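PDB 3CWV: DNA gyrase, B subunit, truncated from Myxococcus xanthus, which probably takes part, as a subunit of the GyrB family, in the ATP-dependent breakage, passage and rejoining of double-stranded DNA. Local coordinates for residues 23-26 and 27-31; 254-258 and 259-263. All coordinates share one frame; numbering follows the deposited sequence.

Contact 1: 23-26 and 27-31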
ATOM      1  N   CYS A  23       3.810 -10.180  13.939  1.00 25.98           N
ATOM      2  CA  CYS A  23       2.760 -10.207  12.938  1.00 25.53           C
ATOM      3  C   CYS A  23       1.373  -9.917  13.531  1.00 26.58           C
ATOM      4  O   CYS A  23       0.365 -10.035  12.846  1.00 26.82           O
ATOM      5  CB  CYS A  23       2.801 -11.530  12.126  1.00 27.98           C
ATOM      6  SG  CYS A  23       2.576 -13.020  13.096  1.00 29.19           S
ATOM      7  N   GLY A  24       1.333  -9.478  14.791  1.00 23.90           N
ATOM      8  CA  GLY A  24       0.071  -9.010  15.395  1.00 27.30           C
ATOM      9  C   GLY A  24      -0.570 -10.059  16.304  1.00 25.92           C
ATOM     10  O   GLY A  24      -0.950  -9.784  17.445  1.00 26.11           O
ATOM     11  N   ASP A  25      -0.698 -11.267  15.768  1.00 26.17           N
ATOM     12  CA  ASP A  25      -1.174 -12.420  16.519  1.00 26.55           C
ATOM     13  C   ASP A  25      -0.826 -13.655  15.698  1.00 26.29           C
ATOM     14  O   ASP A  25      -0.198 -13.536  14.645  1.00 23.96           O
ATOM     15  CB  ASP A  25      -2.690 -12.340  16.821  1.00 23.15           C
ATOM     16  CG  ASP A  25      -3.596 -12.278  15.566  1.00 31.74           C
ATOM     17  OD1 ASP A  25      -3.448 -13.006  14.551  1.00 26.66           O
ATOM     18  OD2 ASP A  25      -4.546 -11.501  15.629  1.00 35.90           O
ATOM     19  N   VAL A  26      -1.208 -14.833  16.192  1.00 23.26           N
ATOM     20  CA  VAL A  26      -1.043 -16.068  15.410  1.00 22.71           C
ATOM     21  C   VAL A  26      -2.367 -16.704  14.975  1.00 24.24           C
ATOM     22  O   VAL A  26      -2.434 -17.918  14.706  1.00 23.56           O
ATOM     23  CB  VAL A  26      -0.106 -17.115  16.113  1.00 21.86           C
ATOM     24  CG1 VAL A  26       1.310 -16.551  16.295  1.00 21.50           C
ATOM     25  CG2 VAL A  26      -0.698 -17.616  17.454  1.00 24.36           C
ATOM     26  N   GLY A  27      -3.397 -15.869  14.870  1.00 22.93           N
ATOM     27  CA  GLY A  27      -4.667 -16.258  14.271  1.00 24.55           C
ATOM     28  C   GLY A  27      -4.796 -15.736  12.844  1.00 26.85           C
ATOM     29  O   GLY A  27      -3.788 -15.538  12.135  1.00 24.21           O
ATOM     30  N   GLU A  28      -6.030 -15.491  12.424  1.00 26.59           N
ATOM     31  CA  GLU A  28      -6.292 -15.089  11.036  1.00 29.78           C
ATOM     32  C   GLU A  28      -5.712 -13.701  10.640  1.00 29.69           C
ATOM     33  O   GLU A  28      -5.274 -13.503   9.499  1.00 28.32           O
ATOM     34  CB  GLU A  28      -7.795 -15.223  10.727  1.00 34.76           C
ATOM     35  CG  GLU A  28      -8.593 -13.964  10.800  1.00 43.09           C
ATOM     36  CD  GLU A  28      -9.550 -13.866   9.631  1.00 60.27           C
ATOM     37  OE1 GLU A  28     -10.427 -12.979   9.649  1.00 64.54           O
ATOM     38  OE2 GLU A  28      -9.416 -14.680   8.683  1.00 67.64           O
ATOM     39  N   TYR A  29      -5.660 -12.760  11.579  1.00 28.66           N
ATOM     40  CA  TYR A  29      -5.041 -11.445  11.303  1.00 31.12           C
ATOM     41  C   TYR A  29      -3.530 -11.582  10.993  1.00 28.05           C
ATOM     42  O   TYR A  29      -3.046 -11.049   9.993  1.00 27.68           O
ATOM     43  CB  TYR A  29      -5.277 -10.522  12.515  1.00 32.45           C
ATOM     44  CG  TYR A  29      -4.558  -9.174  12.557  1.00 40.03           C
ATOM     45  CD1 TYR A  29      -5.228  -7.993  12.199  1.00 42.87           C
ATOM     46  CD2 TYR A  29      -3.242  -9.069  13.034  1.00 39.20           C
ATOM     47  CE1 TYR A  29      -4.589  -6.746  12.272  1.00 47.99           C
ATOM     48  CE2 TYR A  29      -2.604  -7.832  13.112  1.00 46.35           C
ATOM     49  CZ  TYR A  29      -3.279  -6.680  12.736  1.00 46.22           C
ATOM     50  OH  TYR A  29      -2.630  -5.464  12.806  1.00 47.12           O
ATOM     51  N   GLY A  30      -2.790 -12.277  11.866  1.00 24.83           N
ATOM     52  CA  GLY A  30      -1.349 -12.412  11.683  1.00 27.18           C
ATOM     53  C   GLY A  30      -1.011 -13.204  10.446  1.00 26.04           C
ATOM     54  O   GLY A  30      -0.035 -12.895   9.738  1.00 24.42           O
ATOM     55  N   LEU A  31      -1.812 -14.241  10.189  1.00 22.61           N
ATOM     56  CA  LEU A  31      -1.656 -15.045   8.976  1.00 24.38           C
ATOM     57  C   LEU A  31      -1.725 -14.170   7.742  1.00 24.52           C
ATOM     58  O   LEU A  31      -0.889 -14.292   6.862  1.00 21.91           O
ATOM     59  CB  LEU A  31      -2.774 -16.096   8.859  1.00 24.18           C
ATOM     60  CG  LEU A  31      -2.697 -16.960   7.601  1.00 25.73           C
ATOM     61  CD1 LEU A  31      -1.515 -17.948   7.679  1.00 30.19           C
ATOM     62  CD2 LEU A  31      -4.042 -17.696   7.331  1.00 28.07           C
TER
HETATM   63  O   HOH W   1      -6.630 -12.819  14.304  1.00 31.07           O
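The tight connection between helix 20-23 and the start of helix 28-47 is organised by D25, whose carboxylate reaches forward to G27, Y29 and G30. An Asx turn forms as D25 OD1 accepts the backbone N-H of G27, the N-cap residue, at 2.9 Å. The same oxygen takes the N-H of G30 in the first turn of the helix, also 2.9 Å from G30 N to D25 OD1 and straighter (153° at the hydrogen, against 139°). Both donors stand well out of the carboxylate plane, one on each face. CG of D25 lies between its backbone N and carbonyl carbon (chi1 60°), which swings the acid toward the helix. The other oxygen, OD2, receives a hydrogen bond from a water (2.8 Å) that in turn accepts from Y29 N, and D25 OD2 lies 3.3 Å from Y29 CB. The Y29 ring presents its edge to CA of G24, with CE2 3.7 Å away; a side chain on G24 would strike that ring atom. G30 also has no room for a side chain, since a CB would run into D25 O; its CA approaches C23 O at 3.2 Å and D25 O at 3.4 Å in CA-H···O contacts. Directly or through water, one carboxylate thus occupies three amides at the helix start, and its negative charge is likely to be favoured by the helix dipole there.

Contact 2: 254-258 and 259-263; sequences LSFAN and AVRTV
F256 and R261 meet through their first torsions and the cross-strand pairing: CG of F256 stands anti to its own carbonyl carbon (chi1 -60°), and chi1 of R261, away from the usual staggered values at -126°, brings its CG to the ring. That CG lies over one face of the phenyl ring in a CH-pi contact, 3.8 Å from the F256 ring centroid and offset toward the rim, with CE1 its nearest ring atom. A bend at chi3 then carries the guanidinium to L254 CD1, which sits over its centre, 4.0 Å from R261 CZ, and NE donates in plane to a water that also accepts from S255 N and donates to T262 O. Without the ring, as with an alanine at F256, the R261 methylenes lose the surface they lie against, and the arm is likely to turn more freely. One residue further from the turn, S255 OG and T262 OG1 share a hydrogen bond of 2.8 Å, and S255 OG is bonded to H265 as well. T262 N donates to S255 O at 2.9 Å, nearly straight at the hydrogen (168°) although above the carbonyl plane. A257 and V260 close the tip as a hydrogen-bonded pair, with A257 N to V260 O at 2.9 Å and V260 N to A257 O at 3.1 Å; F256 and R261 form the neighbouring non-hydrogen-bonded pair. N258 and A259, both at positive phi, make the corner, and N258 OD1 accepts from G308 N. This is a tight antiparallel beta hairpin with a two-residue type I' turn, its return strand at the sheet edge.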
ATOM      1  N   LEU A 254     -11.067   7.555   3.269  1.00 33.19           N
ATOM      2  CA  LEU A 254      -9.978   6.576   3.362  1.00 32.90           C
ATOM      3  C   LEU A 254      -8.653   7.327   3.300  1.00 32.03           C
ATOM      4  O   LEU A 254      -8.433   8.104   2.369  1.00 31.90           O
ATOM      5  CB  LEU A 254     -10.016   5.641   2.155  1.00 30.96           C
ATOM      6  CG  LEU A 254     -10.876   4.368   2.083  1.00 39.99           C
ATOM      7  CD1 LEU A 254     -11.987   4.262   3.129  1.00 34.44           C
ATOM      8  CD2 LEU A 254     -11.391   4.133   0.649  1.00 34.30           C
ATOM      9  N   SER A 255      -7.777   7.117   4.281  1.00 26.81           N
ATOM     10  CA  SER A 255      -6.481   7.809   4.245  1.00 25.96           C
ATOM     11  C   SER A 255      -5.360   6.801   4.439  1.00 27.43           C
ATOM     12  O   SER A 255      -5.563   5.769   5.095  1.00 26.01           O
ATOM     13  CB  SER A 255      -6.402   8.916   5.285  1.00 25.81           C
ATOM     14  OG  SER A 255      -6.689   8.428   6.566  1.00 29.63           O
ATOM     15  N   PHE A 256      -4.204   7.089   3.843  1.00 24.64           N
ATOM     16  CA  PHE A 256      -3.073   6.162   3.830  1.00 24.79           C
ATOM     17  C   PHE A 256      -1.779   6.927   4.023  1.00 23.90           C
ATOM     18  O   PHE A 256      -1.687   8.075   3.624  1.00 23.49           O
ATOM     19  CB  PHE A 256      -2.979   5.444   2.471  1.00 24.71           C
ATOM     20  CG  PHE A 256      -4.199   4.643   2.123  1.00 23.97           C
ATOM     21  CD1 PHE A 256      -4.255   3.290   2.409  1.00 26.17           C
ATOM     22  CD2 PHE A 256      -5.308   5.263   1.546  1.00 25.05           C
ATOM     23  CE1 PHE A 256      -5.394   2.542   2.103  1.00 31.88           C
ATOM     24  CE2 PHE A 256      -6.460   4.550   1.259  1.00 25.76           C
ATOM     25  CZ  PHE A 256      -6.500   3.179   1.518  1.00 28.41           C
ATOM     26  N   ALA A 257      -0.788   6.284   4.635  1.00 25.79           N
ATOM     27  CA  ALA A 257       0.585   6.796   4.609  1.00 27.35           C
ATOM     28  C   ALA A 257       1.423   5.627   4.162  1.00 28.71           C
ATOM     29  O   ALA A 257       1.364   4.538   4.767  1.00 25.35           O
ATOM     30  CB  ALA A 257       1.000   7.275   5.974  1.00 29.50           C
ATOM     31  N   ASN A 258       2.166   5.817   3.076  1.00 26.69           N
ATOM     32  CA  ASN A 258       2.794   4.687   2.387  1.00 26.64           C
ATOM     33  C   ASN A 258       1.887   3.460   2.244  1.00 29.09           C
ATOM     34  O   ASN A 258       2.292   2.317   2.568  1.00 24.92           O
ATOM     35  CB  ASN A 258       4.136   4.298   3.028  1.00 28.32           C
ATOM     36  CG  ASN A 258       5.248   5.273   2.679  1.00 31.58           C
ATOM     37  OD1 ASN A 258       5.045   6.188   1.903  1.00 29.34           O
ATOM     38  ND2 ASN A 258       6.424   5.079   3.254  1.00 32.66           N
ATOM     39  N   ALA A 259       0.674   3.699   1.760  1.00 27.17           N
ATOM     40  CA  ALA A 259      -0.218   2.601   1.356  1.00 33.22           C
ATOM     41  C   ALA A 259      -0.662   1.709   2.510  1.00 35.47           C
ATOM     42  O   ALA A 259      -1.252   0.651   2.278  1.00 35.77           O
ATOM     43  CB  ALA A 259       0.407   1.741   0.213  1.00 32.09           C
ATOM     44  N   VAL A 260      -0.374   2.123   3.742  1.00 37.04           N
ATOM     45  CA  VAL A 260      -1.023   1.515   4.904  1.00 37.38           C
ATOM     46  C   VAL A 260      -2.033   2.495   5.509  1.00 35.46           C
ATOM     47  O   VAL A 260      -1.780   3.707   5.624  1.00 31.81           O
ATOM     48  CB  VAL A 260      -0.026   1.038   5.983  1.00 39.24           C
ATOM     49  CG1 VAL A 260       0.873  -0.100   5.431  1.00 39.52           C
ATOM     50  CG2 VAL A 260       0.807   2.192   6.513  1.00 42.19           C
ATOM     51  N   ARG A 261      -3.184   1.977   5.904  1.00 34.14           N
ATOM     52  CA  ARG A 261      -4.273   2.880   6.220  1.00 34.40           C
ATOM     53  C   ARG A 261      -4.015   3.572   7.543  1.00 33.42           C
ATOM     54  O   ARG A 261      -3.408   3.003   8.454  1.00 31.93           O
ATOM     55  CB  ARG A 261      -5.633   2.162   6.202  1.00 38.60           C
ATOM     56  CG  ARG A 261      -6.586   2.898   5.263  1.00 40.33           C
ATOM     57  CD  ARG A 261      -7.894   2.273   5.182  1.00 49.34           C
ATOM     58  NE  ARG A 261      -8.864   2.997   5.975  1.00 50.49           N
ATOM     59  CZ  ARG A 261     -10.099   2.556   6.159  1.00 52.46           C
ATOM     60  NH1 ARG A 261     -10.462   1.415   5.590  1.00 53.26           N
ATOM     61  NH2 ARG A 261     -10.958   3.244   6.899  1.00 47.06           N
ATOM     62  N   THR A 262      -4.434   4.828   7.617  1.00 30.59           N
ATOM     63  CA  THR A 262      -4.417   5.577   8.860  1.00 28.63           C
ATOM     64  C   THR A 262      -5.879   5.748   9.223  1.00 31.90           C
ATOM     65  O   THR A 262      -6.505   6.745   8.839  1.00 28.67           O
ATOM     66  CB  THR A 262      -3.707   6.957   8.677  1.00 30.78           C
ATOM     67  OG1 THR A 262      -4.154   7.566   7.455  1.00 25.57           O
ATOM     68  CG2 THR A 262      -2.167   6.798   8.581  1.00 24.92           C
ATOM     69  N   VAL A 263      -6.434   4.777   9.961  1.00 30.82           N
ATOM     70  CA  VAL A 263      -7.870   4.804  10.272  1.00 33.34           C
ATOM     71  C   VAL A 263      -8.341   5.993  11.113  1.00 33.73           C
ATOM     72  O   VAL A 263      -9.543   6.261  11.155  1.00 35.70           O
ATOM     73  CB  VAL A 263      -8.404   3.472  10.897  1.00 33.05           C
ATOM     74  CG1 VAL A 263      -8.158   2.299   9.964  1.00 35.42           C
ATOM     75  CG2 VAL A 263      -7.766   3.205  12.274  1.00 35.55           C
TER
HETATM   76  O   HOH W   2      -8.465   5.731   6.731  1.00 28.06           O

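In the fold
Contact 1 comes first along the chain and contact 2 more than 200 residues later, with centres 20 Å apart and nearest atoms about 10 Å apart, so the two do not touch. Helix 28-47 relates them: contact 1 shapes its N-terminal start, whereas the hairpin tip of contact 2 rests further along it, N258 and A259 on Y43 and V260 on D40. Contact 1 belongs to the N-terminal part, which holds the eight-stranded mixed sheet; contact 2 edges the five-stranded mixed sheet. This is consistent with an ATPase domain packed against a transducer domain, as in other GyrB proteins, with helix 28-47 of the N-terminal part lying at the interface.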